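Local coordinates for protein SusD homolog (Bacteroides thetaiotaomicron VPI-5482, PDB 3IV0) that probably binds glycans at the bacterial cell surface as an outer-membrane SusD-family protein, though its own ligand is not established, at residues L392-R398 and E418-E422; A244-L248 and S261-L265; F25-I29 and D101-L105. All coordinates share one frame; numbering follows the deposited sequence.

Overall arrangement
From the N terminus, contact 3 comes first: residues 25-29 on helix 19-39 meet residues 101-105 on helix 93-108 and close a loop of 71 residues. Contact 2 follows, a short closure in which 244-248 and 261-265 bracket the helix 253-258. Contact 1 closes last, bringing helix 385-398 against helix 408-422. The three loops lie in series and none crosses another. Contacts 1 and 2 touch through the Arg398-Glu263 salt bridge, which ties the late helices to the turn leading into strand 264-268. Contact 3 stands apart, its centre about 36 Å from that of contact 1, on the opposite side of the chain's centre.

Contact 1. Residues L392-R398 and E418-E422; sequences LNRVRNR and ERCRE
Glu418 reaches from helix 408-422 to three residues of helix 385-398. Its CB lies 3.7 Å from CD1 of Leu392, and the next carbon, CG, touches the same methyl. With CG anti to the backbone N, the chain leaves toward the other helix; a bend at chi2 then brings the carboxylate alongside Arg396, at the edge of its guanidinium, and Arg396 CD comes within 3.4 Å of Glu418 CD. OE1 is gripped by three N-H groups. Arg396 NH1 donates to it at 2.9 Å, nearly straight at 162°, in its own guanidinium plane and on the syn side, somewhat out of the carboxylate plane. Arg421, one turn on in the same helix, holds OE1 side-on with NE and NH2. OE2 rests 3.7 Å from Val395 CG1 and takes its charged partner from Arg319.

The two helices, whose short segments run at 37° to each other with axes 11.3 Å apart, belong to the C-terminal part of the SusD family fold. Leu392 and Val395 pack on the aliphatic parts and oxygens of the two glutamates, flanked by salt bridges, of which those of Arg396, Glu418 and Arg421 form a network. The two arginines meeting at OE1 bring NH1 of Arg396 near NH2 of Arg421, a closeness that the shared carboxylate probably offsets. Arg396 also donates from NE to Ser402 O.

One turn along, Glu422 repeats the bent shape. Arg398 NH2 donates to Glu422 OE2 at 2.8 Å in a more bent bond, from above the carboxylate plane, although the two flat groups are only 12° apart. A water links the same residues: it donates to Val395 O and Glu422 OE1 and accepts from Arg398 NE. Arg319 also binds Glu422 OE1, and Arg366 OE2.

Contact 2. Residues A244-L248 and S261-L265; sequences AYSLL and SDEGL
Leu265 sets CD2 squarely over the Tyr245 ring, 3.6 Å from its centroid and 7° off the normal, a CH-pi contact in which the methyl is nearly equidistant from all six ring carbons. The opposite face carries Ala244 CB toward its rim. Residues 261-264 form a type I beta turn that opens with an ST turn, and the loop 244-248 runs past this turn, which leads into strand 264-268. The backbone link across it is Ser246 N to Asp262 O, 3.1 Å, with the donor well above the carbonyl plane; the same oxygen receives a CA-H...O contact from Tyr245.

Beside this, Glu263 sends its side chain along the loop. CG is anti to the backbone N (chi1 -171°) and the chain stays extended beyond it, long enough for OE1 to accept from Leu248 N at 3.0 Å, nearly along the C-O axis. On the way CB lies 3.3 Å from Ser246 O, while OE2 meets CD2 of Leu247. Leu248 packs on the turn, with CD1 near Glu263 CB and CD2 near Ser261 CB.

What positions these groups lies one shell out. The Glu263 carboxylate is held by two arginines, OE2 by Arg366 and OE1 by Arg398, and Arg398 also donates to Leu248 O, so one guanidinium clasps both segments. Backbone bonds from Leu265 to Phe365 and from Glu263 to Tyr367 fasten this segment to strand 362-366 and the start of helix 367-381, and Tyr245 OH is bonded to Trp188 O. On the outer side Asp262 OD1 pairs with Lys196, whereas OD2 shares a water with Ser246 OG. Inside the turn, Ser261 OG accepts from Glu263 N at 3.1 Å.

Contact 3. Residues F25-I29 and D101-L105; sequences FLLSI and DANIL
Phe25 presents the edge of its ring to helix 93-108: CE1 lies 3.3 Å from Asp101 O, with that oxygen in the plane of the ring. The same carbon stands 3.9 Å from Asp101 CB, while CZ touches Ile104 CG2. The ring is brought there by CG lying anti to the backbone N (chi1 -168°), and it slides past Leu105, whose CB faces CD1 and CE1. Trp14 packs edge-to-face on Phe25 and also touches Ile104 and Leu105, covering this end.

On the inner side the fit is close. Ile29 lays CG1 3.7 Å from Asp101 CB and sets CD1 against the backbone of Ala102, 3.6 Å from its N. Leu105 CD1 meets Leu26 CB at 3.8 Å. This is an antiparallel helix pair of the largely helical SusD fold, consistent with the TPR-like helical region of SusD proteins: the axes of the two short segments make 155° and come within 9.6 Å. Helix 117-142 backs the same side, with Phe123 against Leu26, Met130 against Ile29 and Arg131 against Ala102.

On the looser, wetter side Ser28 OG and Asp101 OD2, 4.2 Å apart, are bridged by water. One water donates to Ser28 OG and to Asp101 OD2; a second donates to Ser28 O and to that same carboxylate oxygen. Ser28 OG itself donates to Phe25 O, in the carbonyl plane and on a lone pair, which turns its hydroxyl back onto its own helix.

Contact 1. Residues L392-R398 and E418-E422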
loop_
_atom_site.group_PDB
_atom_site.type_symbol
_atom_site.label_atom_id
_atom_site.label_comp_id
_atom_site.label_asym_id
_atom_site.label_seq_id
_atom_site.Cartn_x
_atom_site.Cartn_y
_atom_site.Cartn_z
ATOM N N LEU A 392 8.484 17.723 -5.441
ATOM C CA LEU A 392 7.584 18.026 -4.349
ATOM C C LEU A 392 6.526 19.028 -4.780
ATOM O O LEU A 392 5.349 18.891 -4.495
ATOM C CB LEU A 392 8.390 18.539 -3.150
ATOM C CG LEU A 392 7.619 19.108 -1.971
ATOM C CD1 LEU A 392 6.634 18.070 -1.399
ATOM C CD2 LEU A 392 8.591 19.632 -0.891
ATOM N N ASN A 393 6.968 20.048 -5.500
ATOM C CA ASN A 393 6.047 21.119 -5.885
ATOM C C ASN A 393 5.036 20.742 -6.939
ATOM O O ASN A 393 3.997 21.374 -7.055
ATOM C CB ASN A 393 6.846 22.365 -6.256
ATOM C CG ASN A 393 7.397 23.056 -5.045
ATOM O OD1 ASN A 393 6.794 23.013 -3.979
ATOM N ND2 ASN A 393 8.555 23.729 -5.184
ATOM N N ARG A 394 5.288 19.687 -7.687
ATOM C CA ARG A 394 4.233 19.194 -8.564
ATOM C C ARG A 394 3.024 18.733 -7.770
ATOM O O ARG A 394 1.885 18.990 -8.154
ATOM C CB ARG A 394 4.759 18.092 -9.459
ATOM C CG ARG A 394 5.690 18.655 -10.550
ATOM C CD ARG A 394 6.373 17.604 -11.320
ATOM N NE ARG A 394 5.442 16.795 -12.080
ATOM C CZ ARG A 394 5.810 15.666 -12.680
ATOM N NH1 ARG A 394 7.062 15.284 -12.595
ATOM N NH2 ARG A 394 4.933 14.953 -13.355
ATOM N N VAL A 395 3.282 18.113 -6.631
ATOM C CA VAL A 395 2.216 17.668 -5.750
ATOM C C VAL A 395 1.604 18.850 -4.983
ATOM O O VAL A 395 0.382 18.950 -4.887
ATOM C CB VAL A 395 2.719 16.575 -4.810
ATOM C CG1 VAL A 395 1.625 16.150 -3.824
ATOM C CG2 VAL A 395 3.229 15.361 -5.652
ATOM N N ARG A 396 2.464 19.743 -4.496
ATOM C CA ARG A 396 1.970 20.938 -3.803
ATOM C C ARG A 396 1.084 21.758 -4.734
ATOM O O ARG A 396 0.017 22.215 -4.346
ATOM C CB ARG A 396 3.124 21.815 -3.342
ATOM C CG ARG A 396 4.108 21.213 -2.373
ATOM C CD ARG A 396 3.550 21.105 -0.992
ATOM N NE ARG A 396 3.371 22.437 -0.383
ATOM C CZ ARG A 396 2.909 22.619 0.842
ATOM N NH1 ARG A 396 2.497 21.609 1.593
ATOM N NH2 ARG A 396 2.781 23.852 1.317
ATOM N N ASN A 397 1.545 21.976 -5.962
ATOM C CA ASN A 397 0.790 22.797 -6.904
ATOM C C ASN A 397 -0.555 22.158 -7.247
ATOM O O ASN A 397 -1.562 22.847 -7.357
ATOM C CB ASN A 397 1.582 23.094 -8.171
ATOM C CG ASN A 397 2.659 24.172 -7.991
ATOM O OD1 ASN A 397 3.741 24.083 -8.591
ATOM N ND2 ASN A 397 2.364 25.194 -7.215
ATOM N N ARG A 398 -0.604 20.834 -7.384
ATOM C CA ARG A 398 -1.873 20.185 -7.679
ATOM C C ARG A 398 -2.871 20.409 -6.539
ATOM O O ARG A 398 -4.068 20.570 -6.793
ATOM C CB ARG A 398 -1.657 18.678 -7.968
ATOM C CG ARG A 398 -2.894 18.000 -8.461
ATOM C CD ARG A 398 -3.715 17.335 -7.402
ATOM N NE ARG A 398 -3.013 16.200 -6.799
ATOM C CZ ARG A 398 -2.909 14.993 -7.337
ATOM N NH1 ARG A 398 -3.450 14.713 -8.503
ATOM N NH2 ARG A 398 -2.237 14.060 -6.699
ATOM N N GLU A 418 4.365 15.887 3.423
ATOM C CA GLU A 418 3.575 15.914 2.214
ATOM C C GLU A 418 3.004 14.526 1.897
ATOM O O GLU A 418 1.882 14.408 1.420
ATOM C CB GLU A 418 4.331 16.494 1.003
ATOM C CG GLU A 418 3.446 16.887 -0.173
ATOM C CD GLU A 418 2.520 18.051 0.106
ATOM O OE1 GLU A 418 2.710 18.756 1.127
ATOM O OE2 GLU A 418 1.619 18.243 -0.724
ATOM N N ARG A 419 3.805 13.481 2.053
ATOM C CA ARG A 419 3.279 12.125 1.865
ATOM C C ARG A 419 2.168 11.845 2.865
ATOM O O ARG A 419 1.167 11.204 2.522
ATOM C CB ARG A 419 4.386 11.059 2.032
ATOM C CG ARG A 419 5.304 10.934 0.800
ATOM C CD ARG A 419 6.305 9.764 0.855
ATOM N NE ARG A 419 5.664 8.467 1.053
ATOM C CZ ARG A 419 5.154 7.710 0.089
ATOM N NH1 ARG A 419 5.152 8.120 -1.168
ATOM N NH2 ARG A 419 4.595 6.544 0.363
ATOM N N CYS A 420 2.272 12.336 4.099
ATOM C CA CYS A 420 1.209 12.122 5.062
ATOM C C CYS A 420 -0.073 12.826 4.654
ATOM O O CYS A 420 -1.164 12.292 4.826
ATOM C CB CYS A 420 1.658 12.583 6.436
ATOM S SG CYS A 420 2.952 11.599 7.218
ATOM N N ARG A 421 0.034 14.035 4.117
ATOM C CA ARG A 421 -1.156 14.750 3.638
ATOM C C ARG A 421 -1.730 14.097 2.396
ATOM O O ARG A 421 -2.941 13.839 2.301
ATOM C CB ARG A 421 -0.810 16.185 3.262
ATOM C CG ARG A 421 -0.592 17.137 4.436
ATOM C CD ARG A 421 -0.274 18.548 3.921
ATOM N NE ARG A 421 1.106 18.739 3.537
ATOM C CZ ARG A 421 2.089 19.005 4.377
ATOM N NH1 ARG A 421 1.841 19.151 5.665
ATOM N NH2 ARG A 421 3.318 19.142 3.932
ATOM N N GLU A 422 -0.874 13.840 1.412
ATOM C CA GLU A 422 -1.321 13.390 0.108
ATOM C C GLU A 422 -1.920 11.986 0.134
ATOM O O GLU A 422 -2.911 11.723 -0.550
ATOM C CB GLU A 422 -0.157 13.428 -0.869
ATOM C CG GLU A 422 -0.497 13.030 -2.273
ATOM C CD GLU A 422 -1.466 13.961 -2.943
ATOM O OE1 GLU A 422 -1.583 15.156 -2.552
ATOM O OE2 GLU A 422 -2.147 13.549 -3.905
HETATM O O HOH W 1 -1.801 17.071 -4.440
#

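Contact 2. Residues A244-L248 and S261-L265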
loop_
_atom_site.group_PDB
_atom_site.type_symbol
_atom_site.label_atom_id
_atom_site.label_comp_id
_atom_site.label_asym_id
_atom_site.label_seq_id
_atom_site.Cartn_x
_atom_site.Cartn_y
_atom_site.Cartn_z
ATOM N N ALA A 244 2.002 9.075 -20.239
ATOM C CA ALA A 244 1.118 8.006 -19.799
ATOM C C ALA A 244 0.533 8.300 -18.423
ATOM O O ALA A 244 -0.632 7.966 -18.155
ATOM C CB ALA A 244 1.840 6.702 -19.775
ATOM N N TYR A 245 1.354 8.894 -17.561
ATOM C CA TYR A 245 0.946 9.209 -16.215
ATOM C C TYR A 245 0.809 10.708 -16.045
ATOM O O TYR A 245 1.591 11.486 -16.573
ATOM C CB TYR A 245 1.963 8.676 -15.193
ATOM C CG TYR A 245 2.324 7.222 -15.387
ATOM C CD1 TYR A 245 1.362 6.273 -15.715
ATOM C CD2 TYR A 245 3.622 6.794 -15.236
ATOM C CE1 TYR A 245 1.703 4.952 -15.925
ATOM C CE2 TYR A 245 3.972 5.460 -15.436
ATOM C CZ TYR A 245 3.006 4.548 -15.791
ATOM O OH TYR A 245 3.405 3.235 -15.996
ATOM N N SER A 246 -0.169 11.116 -15.259
ATOM C CA SER A 246 -0.316 12.520 -14.929
ATOM C C SER A 246 -0.974 12.672 -13.570
ATOM O O SER A 246 -1.583 11.733 -13.046
ATOM C CB SER A 246 -1.091 13.255 -16.004
ATOM O OG SER A 246 -2.309 12.632 -16.200
ATOM N N LEU A 247 -0.827 13.846 -12.990
ATOM C CA LEU A 247 -1.554 14.207 -11.791
ATOM C C LEU A 247 -2.906 14.818 -12.157
ATOM O O LEU A 247 -2.941 15.859 -12.822
ATOM C CB LEU A 247 -0.741 15.208 -10.988
ATOM C CG LEU A 247 0.601 14.726 -10.446
ATOM C CD1 LEU A 247 1.253 15.850 -9.615
ATOM C CD2 LEU A 247 0.456 13.486 -9.635
ATOM N N LEU A 248 -4.005 14.219 -11.746
ATOM C CA LEU A 248 -5.314 14.801 -12.064
ATOM C C LEU A 248 -5.575 16.054 -11.241
ATOM O O LEU A 248 -5.003 16.276 -10.164
ATOM C CB LEU A 248 -6.423 13.796 -11.786
ATOM C CG LEU A 248 -6.723 12.775 -12.898
ATOM C CD1 LEU A 248 -5.573 11.795 -13.185
ATOM C CD2 LEU A 248 -8.037 12.000 -12.569
ATOM N N SER A 261 -7.555 5.574 -13.418
ATOM C CA SER A 261 -7.159 6.895 -13.873
ATOM C C SER A 261 -5.726 6.922 -14.371
ATOM O O SER A 261 -4.943 6.003 -14.128
ATOM C CB SER A 261 -7.285 7.950 -12.758
ATOM O OG SER A 261 -6.136 7.913 -11.905
ATOM N N ASP A 262 -5.350 8.030 -14.997
ATOM C CA ASP A 262 -3.983 8.184 -15.494
ATOM C C ASP A 262 -2.959 8.445 -14.378
ATOM O O ASP A 262 -1.781 8.577 -14.654
ATOM C CB ASP A 262 -3.874 9.362 -16.472
ATOM C CG ASP A 262 -4.464 9.062 -17.852
ATOM O OD1 ASP A 262 -4.991 7.964 -18.074
ATOM O OD2 ASP A 262 -4.345 9.946 -18.724
ATOM N N GLU A 263 -3.409 8.546 -13.125
ATOM C CA GLU A 263 -2.521 8.745 -12.008
ATOM C C GLU A 263 -2.196 7.409 -11.334
ATOM O O GLU A 263 -1.203 7.307 -10.598
ATOM C CB GLU A 263 -3.147 9.731 -11.012
ATOM C CG GLU A 263 -2.204 10.144 -9.942
ATOM C CD GLU A 263 -2.596 11.347 -9.138
ATOM O OE1 GLU A 263 -3.316 12.215 -9.659
ATOM O OE2 GLU A 263 -2.064 11.454 -7.995
ATOM N N GLY A 264 -2.994 6.386 -11.566
ATOM C CA GLY A 264 -2.773 5.126 -10.874
ATOM C C GLY A 264 -1.507 4.442 -11.369
ATOM O O GLY A 264 -1.205 4.463 -12.563
ATOM N N LEU A 265 -0.747 3.828 -10.474
ATOM C CA LEU A 265 0.379 2.987 -10.870
ATOM C C LEU A 265 0.054 1.521 -10.569
ATOM O O LEU A 265 0.427 0.661 -11.382
ATOM C CB LEU A 265 1.703 3.415 -10.216
ATOM C CG LEU A 265 2.204 4.791 -10.655
ATOM C CD1 LEU A 265 3.465 5.156 -9.877
ATOM C CD2 LEU A 265 2.430 4.893 -12.137
HETATM O O HOH W 2 -1.903 11.110 -18.676
#

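Contact 3. Residues F25-I29 and D101-L105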
loop_
_atom_site.group_PDB
_atom_site.type_symbol
_atom_site.label_atom_id
_atom_site.label_comp_id
_atom_site.label_asym_id
_atom_site.label_seq_id
_atom_site.Cartn_x
_atom_site.Cartn_y
_atom_site.Cartn_z
ATOM N N PHE A 25 -5.550 -18.390 -14.944
ATOM C CA PHE A 25 -4.692 -18.771 -13.850
ATOM C C PHE A 25 -3.958 -17.539 -13.297
ATOM O O PHE A 25 -3.914 -17.349 -12.091
ATOM C CB PHE A 25 -3.726 -19.865 -14.275
ATOM C CG PHE A 25 -3.010 -20.504 -13.131
ATOM C CD1 PHE A 25 -1.867 -19.938 -12.630
ATOM C CD2 PHE A 25 -3.509 -21.635 -12.510
ATOM C CE1 PHE A 25 -1.217 -20.501 -11.582
ATOM C CE2 PHE A 25 -2.838 -22.214 -11.450
ATOM C CZ PHE A 25 -1.694 -21.624 -10.971
ATOM N N LEU A 26 -3.408 -16.712 -14.175
ATOM C CA LEU A 26 -2.790 -15.449 -13.744
ATOM C C LEU A 26 -3.782 -14.605 -12.958
ATOM O O LEU A 26 -3.454 -14.076 -11.884
ATOM C CB LEU A 26 -2.236 -14.729 -14.945
ATOM C CG LEU A 26 -1.706 -13.315 -14.675
ATOM C CD1 LEU A 26 -0.514 -13.397 -13.709
ATOM C CD2 LEU A 26 -1.337 -12.616 -15.980
ATOM N N LEU A 27 -5.017 -14.497 -13.418
ATOM C CA LEU A 27 -5.945 -13.676 -12.719
ATOM C C LEU A 27 -6.282 -14.232 -11.326
ATOM O O LEU A 27 -6.641 -13.467 -10.454
ATOM C CB LEU A 27 -7.207 -13.432 -13.557
ATOM C CG LEU A 27 -7.022 -12.427 -14.686
ATOM C CD1 LEU A 27 -8.246 -12.512 -15.596
ATOM C CD2 LEU A 27 -6.874 -11.016 -14.172
ATOM N N SER A 28 -6.148 -15.542 -11.109
ATOM C CA SER A 28 -6.375 -16.118 -9.801
ATOM C C SER A 28 -5.273 -15.665 -8.820
ATOM O O SER A 28 -5.499 -15.676 -7.623
ATOM C CB SER A 28 -6.443 -17.656 -9.878
ATOM O OG SER A 28 -5.171 -18.265 -9.974
ATOM N N ILE A 29 -4.096 -15.293 -9.341
ATOM C CA ILE A 29 -3.004 -14.762 -8.493
ATOM C C ILE A 29 -3.426 -13.387 -8.006
ATOM O O ILE A 29 -3.350 -13.110 -6.805
ATOM C CB ILE A 29 -1.665 -14.742 -9.248
ATOM C CG1 ILE A 29 -1.207 -16.161 -9.648
ATOM C CG2 ILE A 29 -0.584 -13.998 -8.394
ATOM C CD1 ILE A 29 -0.079 -16.200 -10.691
ATOM N N ASP A 101 1.046 -19.883 -6.517
ATOM C CA ASP A 101 0.481 -19.882 -7.861
ATOM C C ASP A 101 1.373 -19.157 -8.856
ATOM O O ASP A 101 1.519 -19.587 -10.019
ATOM C CB ASP A 101 -0.955 -19.407 -7.852
ATOM C CG ASP A 101 -1.887 -20.438 -7.210
ATOM O OD1 ASP A 101 -1.490 -21.629 -7.068
ATOM O OD2 ASP A 101 -3.006 -20.075 -6.833
ATOM N N ALA A 102 2.015 -18.061 -8.447
ATOM C CA ALA A 102 3.004 -17.424 -9.309
ATOM C C ALA A 102 4.120 -18.398 -9.632
ATOM O O ALA A 102 4.559 -18.478 -10.771
ATOM C CB ALA A 102 3.579 -16.120 -8.662
ATOM N N ASN A 103 4.616 -19.088 -8.616
ATOM C CA ASN A 103 5.673 -20.075 -8.833
ATOM C C ASN A 103 5.239 -21.135 -9.840
ATOM O O ASN A 103 6.023 -21.529 -10.723
ATOM C CB ASN A 103 6.087 -20.718 -7.508
ATOM C CG ASN A 103 6.805 -19.750 -6.557
ATOM O OD1 ASN A 103 7.318 -18.716 -6.973
ATOM N ND2 ASN A 103 6.876 -20.116 -5.297
ATOM N N ILE A 104 4.004 -21.607 -9.712
ATOM C CA ILE A 104 3.460 -22.587 -10.641
ATOM C C ILE A 104 3.390 -22.040 -12.043
ATOM O O ILE A 104 3.845 -22.676 -12.987
ATOM C CB ILE A 104 2.098 -23.108 -10.173
ATOM C CG1 ILE A 104 2.261 -23.972 -8.920
ATOM C CG2 ILE A 104 1.385 -23.881 -11.319
ATOM C CD1 ILE A 104 1.022 -24.211 -8.143
ATOM N N LEU A 105 2.802 -20.872 -12.225
ATOM C CA LEU A 105 2.717 -20.299 -13.571
ATOM C C LEU A 105 4.108 -20.192 -14.183
ATOM O O LEU A 105 4.325 -20.527 -15.363
ATOM C CB LEU A 105 2.009 -18.928 -13.539
ATOM C CG LEU A 105 1.838 -18.237 -14.899
ATOM C CD1 LEU A 105 0.626 -17.297 -14.947
ATOM C CD2 LEU A 105 3.054 -17.433 -15.294
HETATM O O HOH W 3 -3.673 -17.585 -6.284
HETATM O O HOH W 4 -5.331 -20.775 -8.592
#